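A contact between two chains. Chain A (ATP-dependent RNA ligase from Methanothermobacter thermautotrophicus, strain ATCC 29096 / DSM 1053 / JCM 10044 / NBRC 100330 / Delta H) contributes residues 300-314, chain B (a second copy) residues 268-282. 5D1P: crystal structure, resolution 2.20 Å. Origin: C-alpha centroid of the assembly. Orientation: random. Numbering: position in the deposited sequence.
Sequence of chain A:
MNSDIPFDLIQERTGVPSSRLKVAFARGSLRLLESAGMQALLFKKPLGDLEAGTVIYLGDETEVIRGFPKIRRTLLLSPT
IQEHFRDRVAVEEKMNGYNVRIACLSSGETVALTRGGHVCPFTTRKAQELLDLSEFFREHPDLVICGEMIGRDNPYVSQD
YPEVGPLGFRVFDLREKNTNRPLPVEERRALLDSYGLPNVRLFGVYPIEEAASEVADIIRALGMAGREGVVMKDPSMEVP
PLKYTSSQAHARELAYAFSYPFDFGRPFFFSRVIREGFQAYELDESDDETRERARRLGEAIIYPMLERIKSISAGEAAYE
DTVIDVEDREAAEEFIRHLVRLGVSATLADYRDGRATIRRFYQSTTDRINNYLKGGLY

Chain A, residues 300-314: AIIYPMLERIKSISA
Chain B, residues 268-282: FFFSRVIREGFQAYE

Both stretches are almost wholly helical. Chain A enters the stretch already helical and stays so to Ser A313, kinked at Pro A304, whose N has no hydrogen to give to the preceding turn; Ala A314 is the first residue to leave helical phi/psi (-86/7). In chain B, Phe B269 (166/-69) holds the N-cap position and the helix begins at Phe B270 and continues beyond Glu B282. The N-to-C directions differ by 56° (signed crossing angle -56°), the axes approach to 8.6 Å, and 660 Å² is buried, both sides summed. Register is fixed by two pairs: the CA atoms of Ile A301 and Val B273 lie 7.9 Å apart, those of Leu A306 and Gly B277 only 5.4 Å.

Ile A301 (chi1 m, chi2 t) points toward chain B. Its CG2 packs on Val B273 CG1 (3.4 Å; Val B273 chi1 t), while its CD1 meets the edge of the Phe B269 ring, 3.9 Å from CZ. Ile A302 (m, m) starts sideways, but its CD1 reaches Glu B276 CB at 3.9 Å, touching the aliphatic part of a side chain whose carboxylate is hydrogen-bonded elsewhere in the structure.

Met A305 (t, t, p) fills the space over Gly B277. Its CE lies 3.5 Å from Gly B277 CA and 3.2 Å from Val B273 O, and its SD is 3.6 Å from Ile B274 CD1. The glycine permits this approach: an ideal CB there would point toward chain A and stand 2.6 Å from Met A305 CG, a clash. Leu A306 (t, p) also starts sideways and brings CD1 to 3.5 Å from Tyr B281 CA and 4.3 Å from Ala B280 CB.

Ile A309 (m, t) makes two CH-pi contacts. Its CD1 sits 3.5 Å from the centroid of the Phe B278 ring, 4° off the normal; its CG2 sits 3.7 Å from the centroid of the Tyr B281 ring, 20° off. Both methyls therefore lie over aromatic faces. Phe B278 (chi1 m, chi2 -87°) leaves its backbone pointing away, yet its ring comes back to the contact.

Lys A310 (m, t, t, t) lays CG at the Tyr B281 ring edge, 4.1 Å from CD1, while its end leads away from chain B. Ser A313 (chi1 t) points toward chain B and closes the contact: its OG and Tyr B281 OH form a 2.6 Å hydrogen bond, the only one across the stretches. Tyr B281 (chi1 t, chi2 84°) is thus a knob among Leu A306, Ile A309, Lys A310 and Ser A313, apolar along its ring and polar at its tip.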

ATOM      1  N   ALA A 300      -3.000  16.479  -1.492  1.00 36.79           N
ATOM      2  CA  ALA A 300      -3.986  15.585  -0.874  1.00 31.34           C
ATOM      3  C   ALA A 300      -3.335  14.572   0.035  1.00 31.45           C
ATOM      4  O   ALA A 300      -3.966  14.071   0.953  1.00 32.83           O
ATOM      5  CB  ALA A 300      -4.780  14.858  -1.933  1.00 33.01           C
ATOM      6  N   ILE A 301      -2.078  14.247  -0.235  1.00 30.68           N
ATOM      7  CA  ILE A 301      -1.365  13.286   0.598  1.00 31.83           C
ATOM      8  C   ILE A 301      -0.594  13.980   1.725  1.00 31.85           C
ATOM      9  O   ILE A 301      -0.695  13.598   2.885  1.00 32.00           O
ATOM     10  CB  ILE A 301      -0.369  12.441  -0.229  1.00 32.29           C
ATOM     11  CG1 ILE A 301      -1.090  11.495  -1.195  1.00 35.61           C
ATOM     12  CG2 ILE A 301       0.467  11.609   0.687  1.00 34.68           C
ATOM     13  CD1 ILE A 301      -0.164  10.873  -2.248  1.00 33.05           C
ATOM     14  N   ILE A 302       0.180  15.001   1.371  1.00 27.46           N
ATOM     15  CA  ILE A 302       1.069  15.650   2.320  1.00 29.25           C
ATOM     16  C   ILE A 302       0.324  16.423   3.389  1.00 30.03           C
ATOM     17  O   ILE A 302       0.483  16.171   4.587  1.00 35.20           O
ATOM     18  CB  ILE A 302       2.049  16.621   1.599  1.00 31.95           C
ATOM     19  CG1 ILE A 302       3.090  15.839   0.796  1.00 30.01           C
ATOM     20  CG2 ILE A 302       2.738  17.540   2.608  1.00 28.43           C
ATOM     21  CD1 ILE A 302       4.053  14.998   1.667  1.00 32.45           C
ATOM     22  N   TYR A 303      -0.504  17.365   2.964  1.00 31.20           N
ATOM     23  CA  TYR A 303      -1.097  18.302   3.915  1.00 33.13           C
ATOM     24  C   TYR A 303      -2.033  17.675   4.970  1.00 31.03           C
ATOM     25  O   TYR A 303      -1.984  18.070   6.131  1.00 34.04           O
ATOM     26  CB  TYR A 303      -1.801  19.413   3.140  1.00 31.61           C
ATOM     27  CG  TYR A 303      -0.832  20.463   2.633  1.00 34.56           C
ATOM     28  CD1 TYR A 303      -0.351  20.428   1.332  1.00 35.84           C
ATOM     29  CD2 TYR A 303      -0.377  21.485   3.475  1.00 35.37           C
ATOM     30  CE1 TYR A 303       0.544  21.390   0.876  1.00 36.24           C
ATOM     31  CE2 TYR A 303       0.501  22.447   3.029  1.00 36.34           C
ATOM     32  CZ  TYR A 303       0.961  22.397   1.734  1.00 39.00           C
ATOM     33  OH  TYR A 303       1.847  23.356   1.297  1.00 45.51           O
ATOM     34  N   PRO A 304      -2.861  16.680   4.600  1.00 34.16           N
ATOM     35  CA  PRO A 304      -3.660  16.123   5.707  1.00 35.84           C
ATOM     36  C   PRO A 304      -2.809  15.381   6.745  1.00 34.42           C
ATOM     37  O   PRO A 304      -3.076  15.426   7.948  1.00 33.81           O
ATOM     38  CB  PRO A 304      -4.623  15.161   4.995  1.00 28.78           C
ATOM     39  CG  PRO A 304      -4.732  15.710   3.620  1.00 29.91           C
ATOM     40  CD  PRO A 304      -3.358  16.225   3.288  1.00 31.06           C
ATOM     41  N   MET A 305      -1.788  14.692   6.260  1.00 33.01           N
ATOM     42  CA  MET A 305      -0.816  14.034   7.117  1.00 35.59           C
ATOM     43  C   MET A 305      -0.100  15.032   8.025  1.00 31.04           C
ATOM     44  O   MET A 305      -0.015  14.838   9.243  1.00 32.55           O
ATOM     45  CB  MET A 305       0.193  13.291   6.250  1.00 33.46           C
ATOM     46  CG  MET A 305       1.016  12.286   6.984  1.00 34.45           C
ATOM     47  SD  MET A 305       1.692  11.090   5.821  1.00 38.71           S
ATOM     48  CE  MET A 305       2.269  12.109   4.477  1.00 29.06           C
ATOM     49  N   LEU A 306       0.427  16.092   7.419  1.00 32.42           N
ATOM     50  CA  LEU A 306       1.123  17.137   8.163  1.00 31.24           C
ATOM     51  C   LEU A 306       0.253  17.664   9.278  1.00 36.88           C
ATOM     52  O   LEU A 306       0.684  17.727  10.434  1.00 35.06           O
ATOM     53  CB  LEU A 306       1.527  18.290   7.243  1.00 33.70           C
ATOM     54  CG  LEU A 306       2.178  19.500   7.926  1.00 37.68           C
ATOM     55  CD1 LEU A 306       3.388  19.067   8.714  1.00 29.47           C
ATOM     56  CD2 LEU A 306       2.576  20.553   6.912  1.00 35.74           C
ATOM     57  N   GLU A 307      -0.983  18.035   8.938  1.00 37.47           N
ATOM     58  CA  GLU A 307      -1.885  18.588   9.949  1.00 37.52           C
ATOM     59  C   GLU A 307      -2.206  17.572  11.023  1.00 35.61           C
ATOM     60  O   GLU A 307      -2.296  17.926  12.198  1.00 39.73           O
ATOM     61  CB  GLU A 307      -3.176  19.101   9.309  1.00 37.83           C
ATOM     62  CG  GLU A 307      -2.944  20.334   8.447  1.00 42.90           C
ATOM     63  CD  GLU A 307      -2.070  21.362   9.156  1.00 47.15           C
ATOM     64  OE1 GLU A 307      -2.370  21.695  10.327  1.00 48.51           O
ATOM     65  OE2 GLU A 307      -1.070  21.821   8.553  1.00 46.97           O
ATOM     66  N   ARG A 308      -2.374  16.313  10.635  1.00 30.94           N
ATOM     67  CA  ARG A 308      -2.691  15.288  11.621  1.00 30.42           C
ATOM     68  C   ARG A 308      -1.591  15.178  12.652  1.00 35.39           C
ATOM     69  O   ARG A 308      -1.864  15.126  13.860  1.00 34.62           O
ATOM     70  CB  ARG A 308      -2.913  13.935  10.959  1.00 28.76           C
ATOM     71  CG  ARG A 308      -3.277  12.831  11.940  1.00 31.48           C
ATOM     72  CD  ARG A 308      -4.416  13.265  12.841  1.00 32.14           C
ATOM     73  NE  ARG A 308      -5.660  13.448  12.103  1.00 35.46           N
ATOM     74  CZ  ARG A 308      -6.738  14.045  12.601  1.00 36.42           C
ATOM     75  NH1 ARG A 308      -6.714  14.547  13.832  1.00 33.01           N
ATOM     76  NH2 ARG A 308      -7.831  14.156  11.861  1.00 33.19           N
ATOM     77  N   ILE A 309      -0.348  15.146  12.166  1.00 35.12           N
ATOM     78  CA  ILE A 309       0.823  15.011  13.032  1.00 33.34           C
ATOM     79  C   ILE A 309       0.959  16.243  13.927  1.00 34.52           C
ATOM     80  O   ILE A 309       1.160  16.120  15.147  1.00 33.76           O
ATOM     81  CB  ILE A 309       2.107  14.792  12.195  1.00 34.85           C
ATOM     82  CG1 ILE A 309       2.089  13.407  11.541  1.00 31.60           C
ATOM     83  CG2 ILE A 309       3.367  14.930  13.041  1.00 33.90           C
ATOM     84  CD1 ILE A 309       3.218  13.205  10.531  1.00 30.93           C
ATOM     85  N   LYS A 310       0.850  17.428  13.322  1.00 33.30           N
ATOM     86  CA  LYS A 310       0.768  18.681  14.087  1.00 35.39           C
ATOM     87  C   LYS A 310      -0.316  18.625  15.166  1.00 38.70           C
ATOM     88  O   LYS A 310      -0.073  18.920  16.328  1.00 40.96           O
ATOM     89  CB  LYS A 310       0.468  19.855  13.167  1.00 39.68           C
ATOM     90  CG  LYS A 310       1.630  20.457  12.427  1.00 39.84           C
ATOM     91  CD  LYS A 310       1.147  21.725  11.728  1.00 42.16           C
ATOM     92  CE  LYS A 310       2.300  22.553  11.190  1.00 53.51           C
ATOM     93  NZ  LYS A 310       1.811  23.610  10.252  1.00 56.68           N
ATOM     94  N   SER A 311      -1.524  18.239  14.768  1.00 38.70           N
ATOM     95  CA  SER A 311      -2.642  18.161  15.702  1.00 40.62           C
ATOM     96  C   SER A 311      -2.379  17.224  16.885  1.00 42.98           C
ATOM     97  O   SER A 311      -2.626  17.590  18.036  1.00 44.76           O
ATOM     98  CB  SER A 311      -3.912  17.730  14.956  1.00 40.99           C
ATOM     99  OG  SER A 311      -4.957  17.438  15.865  1.00 50.05           O
ATOM    100  N   ILE A 312      -1.890  16.017  16.607  1.00 39.98           N
ATOM    101  CA  ILE A 312      -1.532  15.062  17.666  1.00 40.94           C
ATOM    102  C   ILE A 312      -0.363  15.561  18.532  1.00 41.23           C
ATOM    103  O   ILE A 312      -0.341  15.364  19.754  1.00 38.53           O
ATOM    104  CB  ILE A 312      -1.170  13.686  17.065  1.00 40.47           C
ATOM    105  CG1 ILE A 312      -2.383  13.105  16.332  1.00 38.01           C
ATOM    106  CG2 ILE A 312      -0.668  12.726  18.136  1.00 38.79           C
ATOM    107  CD1 ILE A 312      -2.153  11.747  15.736  1.00 34.85           C
ATOM    108  N   SER A 313       0.601  16.215  17.887  1.00 41.12           N
ATOM    109  CA  SER A 313       1.745  16.804  18.584  1.00 44.02           C
ATOM    110  C   SER A 313       1.254  17.757  19.678  1.00 47.34           C
ATOM    111  O   SER A 313       1.851  17.868  20.749  1.00 40.74           O
ATOM    112  CB  SER A 313       2.643  17.542  17.589  1.00 41.45           C
ATOM    113  OG  SER A 313       3.917  17.819  18.129  1.00 48.41           O
ATOM    114  N   ALA A 314       0.137  18.424  19.400  1.00 45.15           N
ATOM    115  CA  ALA A 314      -0.421  19.404  20.318  1.00 38.28           C
ATOM    116  C   ALA A 314      -1.330  18.775  21.362  1.00 44.03           C
ATOM    117  O   ALA A 314      -1.981  19.486  22.123  1.00 50.33           O
ATOM    118  CB  ALA A 314      -1.170  20.460  19.545  1.00 40.29           C
TER
ATOM    119  N   PHE B 268       6.562  -0.281  -1.160  1.00 52.55           N
ATOM    120  CA  PHE B 268       6.665   0.981  -1.925  1.00 51.37           C
ATOM    121  C   PHE B 268       5.447   1.845  -2.307  1.00 57.89           C
ATOM    122  O   PHE B 268       4.818   1.648  -3.367  1.00 65.32           O
ATOM    123  CB  PHE B 268       7.402   0.666  -3.227  1.00 57.48           C
ATOM    124  CG  PHE B 268       8.883   0.748  -3.111  1.00 49.32           C
ATOM    125  CD1 PHE B 268       9.654  -0.392  -3.154  1.00 53.34           C
ATOM    126  CD2 PHE B 268       9.506   1.969  -2.954  1.00 50.06           C
ATOM    127  CE1 PHE B 268      11.025  -0.320  -3.049  1.00 55.19           C
ATOM    128  CE2 PHE B 268      10.873   2.052  -2.842  1.00 49.60           C
ATOM    129  CZ  PHE B 268      11.638   0.903  -2.891  1.00 53.34           C
ATOM    130  N   PHE B 269       5.112   2.751  -1.394  1.00 47.46           N
ATOM    131  CA  PHE B 269       4.219   3.901  -1.587  1.00 46.23           C
ATOM    132  C   PHE B 269       3.899   4.409  -0.206  1.00 38.25           C
ATOM    133  O   PHE B 269       4.342   5.477   0.173  1.00 37.80           O
ATOM    134  CB  PHE B 269       2.904   3.605  -2.325  1.00 39.76           C
ATOM    135  CG  PHE B 269       1.913   4.777  -2.296  1.00 42.17           C
ATOM    136  CD1 PHE B 269       0.651   4.642  -1.717  1.00 44.32           C
ATOM    137  CD2 PHE B 269       2.252   6.014  -2.842  1.00 36.51           C
ATOM    138  CE1 PHE B 269      -0.254   5.719  -1.686  1.00 36.85           C
ATOM    139  CE2 PHE B 269       1.352   7.090  -2.817  1.00 37.48           C
ATOM    140  CZ  PHE B 269       0.096   6.938  -2.235  1.00 35.77           C
ATOM    141  N   PHE B 270       3.131   3.622   0.539  1.00 35.76           N
ATOM    142  CA  PHE B 270       2.714   4.025   1.862  1.00 36.75           C
ATOM    143  C   PHE B 270       3.908   4.249   2.782  1.00 36.32           C
ATOM    144  O   PHE B 270       3.977   5.272   3.464  1.00 35.48           O
ATOM    145  CB  PHE B 270       1.780   3.001   2.489  1.00 36.33           C
ATOM    146  CG  PHE B 270       1.305   3.406   3.853  1.00 42.50           C
ATOM    147  CD1 PHE B 270       0.282   4.333   3.994  1.00 39.93           C
ATOM    148  CD2 PHE B 270       1.906   2.895   4.991  1.00 39.67           C
ATOM    149  CE1 PHE B 270      -0.139   4.734   5.243  1.00 43.55           C
ATOM    150  CE2 PHE B 270       1.489   3.290   6.245  1.00 43.22           C
ATOM    151  CZ  PHE B 270       0.465   4.209   6.375  1.00 42.31           C
ATOM    152  N   SER B 271       4.837   3.298   2.803  1.00 34.71           N
ATOM    153  CA  SER B 271       6.002   3.403   3.677  1.00 37.58           C
ATOM    154  C   SER B 271       6.776   4.698   3.407  1.00 34.39           C
ATOM    155  O   SER B 271       7.129   5.425   4.337  1.00 33.08           O
ATOM    156  CB  SER B 271       6.915   2.187   3.505  1.00 34.90           C
ATOM    157  OG  SER B 271       7.152   1.922   2.139  1.00 41.90           O
ATOM    158  N   ARG B 272       6.997   5.010   2.136  1.00 32.42           N
ATOM    159  CA  ARG B 272       7.782   6.190   1.772  1.00 30.97           C
ATOM    160  C   ARG B 272       7.045   7.486   2.053  1.00 33.51           C
ATOM    161  O   ARG B 272       7.618   8.426   2.606  1.00 32.18           O
ATOM    162  CB  ARG B 272       8.183   6.141   0.299  1.00 34.11           C
ATOM    163  CG  ARG B 272       9.495   5.411   0.035  1.00 32.35           C
ATOM    164  CD  ARG B 272       9.378   3.936   0.372  1.00 39.78           C
ATOM    165  NE  ARG B 272      10.633   3.216   0.178  1.00 47.43           N
ATOM    166  CZ  ARG B 272      10.838   1.958   0.555  1.00 42.15           C
ATOM    167  NH1 ARG B 272       9.866   1.278   1.148  1.00 39.84           N
ATOM    168  NH2 ARG B 272      12.018   1.384   0.340  1.00 46.00           N
ATOM    169  N   VAL B 273       5.773   7.525   1.669  1.00 33.30           N
ATOM    170  CA  VAL B 273       4.907   8.689   1.859  1.00 30.38           C
ATOM    171  C   VAL B 273       4.837   9.137   3.333  1.00 29.40           C
ATOM    172  O   VAL B 273       4.823  10.334   3.663  1.00 27.78           O
ATOM    173  CB  VAL B 273       3.464   8.354   1.336  1.00 35.48           C
ATOM    174  CG1 VAL B 273       2.422   9.209   2.009  1.00 39.37           C
ATOM    175  CG2 VAL B 273       3.376   8.467  -0.177  1.00 36.84           C
ATOM    176  N   ILE B 274       4.772   8.156   4.218  1.00 28.42           N
ATOM    177  CA  ILE B 274       4.682   8.422   5.640  1.00 29.73           C
ATOM    178  C   ILE B 274       5.970   9.111   6.121  1.00 28.45           C
ATOM    179  O   ILE B 274       5.933   9.973   7.002  1.00 30.35           O
ATOM    180  CB  ILE B 274       4.407   7.098   6.425  1.00 29.23           C
ATOM    181  CG1 ILE B 274       3.500   7.361   7.618  1.00 38.80           C
ATOM    182  CG2 ILE B 274       5.707   6.390   6.846  1.00 37.82           C
ATOM    183  CD1 ILE B 274       2.096   7.794   7.206  1.00 41.20           C
ATOM    184  N   ARG B 275       7.107   8.758   5.523  1.00 26.98           N
ATOM    185  CA  ARG B 275       8.372   9.408   5.866  1.00 29.01           C
ATOM    186  C   ARG B 275       8.264  10.906   5.609  1.00 27.79           C
ATOM    187  O   ARG B 275       8.716  11.730   6.400  1.00 26.82           O
ATOM    188  CB  ARG B 275       9.532   8.828   5.054  1.00 24.24           C
ATOM    189  CG  ARG B 275       9.777   7.373   5.321  1.00 27.89           C
ATOM    190  CD  ARG B 275      11.031   6.906   4.625  1.00 26.60           C
ATOM    191  NE  ARG B 275      11.017   5.470   4.367  1.00 30.30           N
ATOM    192  CZ  ARG B 275      11.835   4.861   3.513  1.00 33.70           C
ATOM    193  NH1 ARG B 275      12.760   5.562   2.855  1.00 30.89           N
ATOM    194  NH2 ARG B 275      11.746   3.549   3.333  1.00 32.87           N
ATOM    195  N   GLU B 276       7.634  11.233   4.490  1.00 25.85           N
ATOM    196  CA  GLU B 276       7.501  12.607   4.045  1.00 28.50           C
ATOM    197  C   GLU B 276       6.605  13.433   4.963  1.00 32.47           C
ATOM    198  O   GLU B 276       6.813  14.645   5.115  1.00 27.93           O
ATOM    199  CB  GLU B 276       6.968  12.619   2.621  1.00 26.15           C
ATOM    200  CG  GLU B 276       7.997  12.187   1.607  1.00 25.70           C
ATOM    201  CD  GLU B 276       9.054  13.237   1.428  1.00 33.14           C
ATOM    202  OE1 GLU B 276      10.228  12.942   1.696  1.00 33.83           O
ATOM    203  OE2 GLU B 276       8.710  14.376   1.040  1.00 35.60           O
ATOM    204  N   GLY B 277       5.610  12.783   5.567  1.00 28.92           N
ATOM    205  CA  GLY B 277       4.739  13.466   6.492  1.00 28.35           C
ATOM    206  C   GLY B 277       5.496  13.964   7.704  1.00 27.32           C
ATOM    207  O   GLY B 277       5.447  15.150   8.061  1.00 30.31           O
ATOM    208  N   PHE B 278       6.218  13.058   8.340  1.00 30.36           N
ATOM    209  CA  PHE B 278       6.956  13.400   9.549  1.00 29.33           C
ATOM    210  C   PHE B 278       8.086  14.375   9.272  1.00 30.22           C
ATOM    211  O   PHE B 278       8.420  15.238  10.107  1.00 27.99           O
ATOM    212  CB  PHE B 278       7.482  12.131  10.204  1.00 27.04           C
ATOM    213  CG  PHE B 278       6.416  11.361  10.927  1.00 29.58           C
ATOM    214  CD1 PHE B 278       6.110  11.655  12.247  1.00 29.90           C
ATOM    215  CD2 PHE B 278       5.697  10.379  10.286  1.00 26.31           C
ATOM    216  CE1 PHE B 278       5.136  10.958  12.915  1.00 29.48           C
ATOM    217  CE2 PHE B 278       4.715   9.680  10.953  1.00 26.41           C
ATOM    218  CZ  PHE B 278       4.440   9.963  12.270  1.00 29.50           C
ATOM    219  N   GLN B 279       8.663  14.255   8.086  1.00 29.64           N
ATOM    220  CA  GLN B 279       9.807  15.081   7.747  1.00 30.07           C
ATOM    221  C   GLN B 279       9.355  16.495   7.428  1.00 32.66           C
ATOM    222  O   GLN B 279      10.072  17.469   7.687  1.00 33.81           O
ATOM    223  CB  GLN B 279      10.562  14.486   6.569  1.00 25.48           C
ATOM    224  CG  GLN B 279      11.765  15.282   6.206  1.00 28.43           C
ATOM    225  CD  GLN B 279      12.607  14.576   5.202  1.00 28.89           C
ATOM    226  OE1 GLN B 279      12.200  14.361   4.053  1.00 36.01           O
ATOM    227  NE2 GLN B 279      13.773  14.173   5.625  1.00 28.66           N
ATOM    228  N   ALA B 280       8.160  16.604   6.860  1.00 30.95           N
ATOM    229  CA  ALA B 280       7.567  17.909   6.601  1.00 32.08           C
ATOM    230  C   ALA B 280       7.329  18.607   7.926  1.00 31.63           C
ATOM    231  O   ALA B 280       7.644  19.786   8.087  1.00 33.99           O
ATOM    232  CB  ALA B 280       6.258  17.769   5.822  1.00 29.88           C
ATOM    233  N   TYR B 281       6.766  17.856   8.866  1.00 33.01           N
ATOM    234  CA  TYR B 281       6.499  18.340  10.215  1.00 33.98           C
ATOM    235  C   TYR B 281       7.770  18.784  10.960  1.00 35.43           C
ATOM    236  O   TYR B 281       7.769  19.812  11.619  1.00 32.73           O
ATOM    237  CB  TYR B 281       5.766  17.256  11.004  1.00 30.87           C
ATOM    238  CG  TYR B 281       5.849  17.396  12.515  1.00 35.17           C
ATOM    239  CD1 TYR B 281       4.978  18.229  13.205  1.00 32.76           C
ATOM    240  CD2 TYR B 281       6.794  16.675  13.249  1.00 33.79           C
ATOM    241  CE1 TYR B 281       5.056  18.356  14.580  1.00 37.12           C
ATOM    242  CE2 TYR B 281       6.874  16.789  14.631  1.00 35.68           C
ATOM    243  CZ  TYR B 281       6.000  17.626  15.289  1.00 31.65           C
ATOM    244  OH  TYR B 281       6.065  17.748  16.652  1.00 35.51           O
ATOM    245  N   GLU B 282       8.859  18.027  10.844  1.00 39.24           N
ATOM    246  CA  GLU B 282      10.082  18.373  11.582  1.00 30.76           C
ATOM    247  C   GLU B 282      10.976  19.365  10.846  1.00 34.42           C
ATOM    248  O   GLU B 282      11.588  20.231  11.469  1.00 37.11           O
ATOM    249  CB  GLU B 282      10.893  17.109  11.908  1.00 31.55           C
ATOM    250  CG  GLU B 282      12.018  17.334  12.938  1.00 31.99           C
ATOM    251  CD  GLU B 282      12.647  16.037  13.450  1.00 32.24           C
ATOM    252  OE1 GLU B 282      12.685  15.027  12.709  1.00 28.85           O
ATOM    253  OE2 GLU B 282      13.089  16.021  14.616  1.00 36.23           O
TER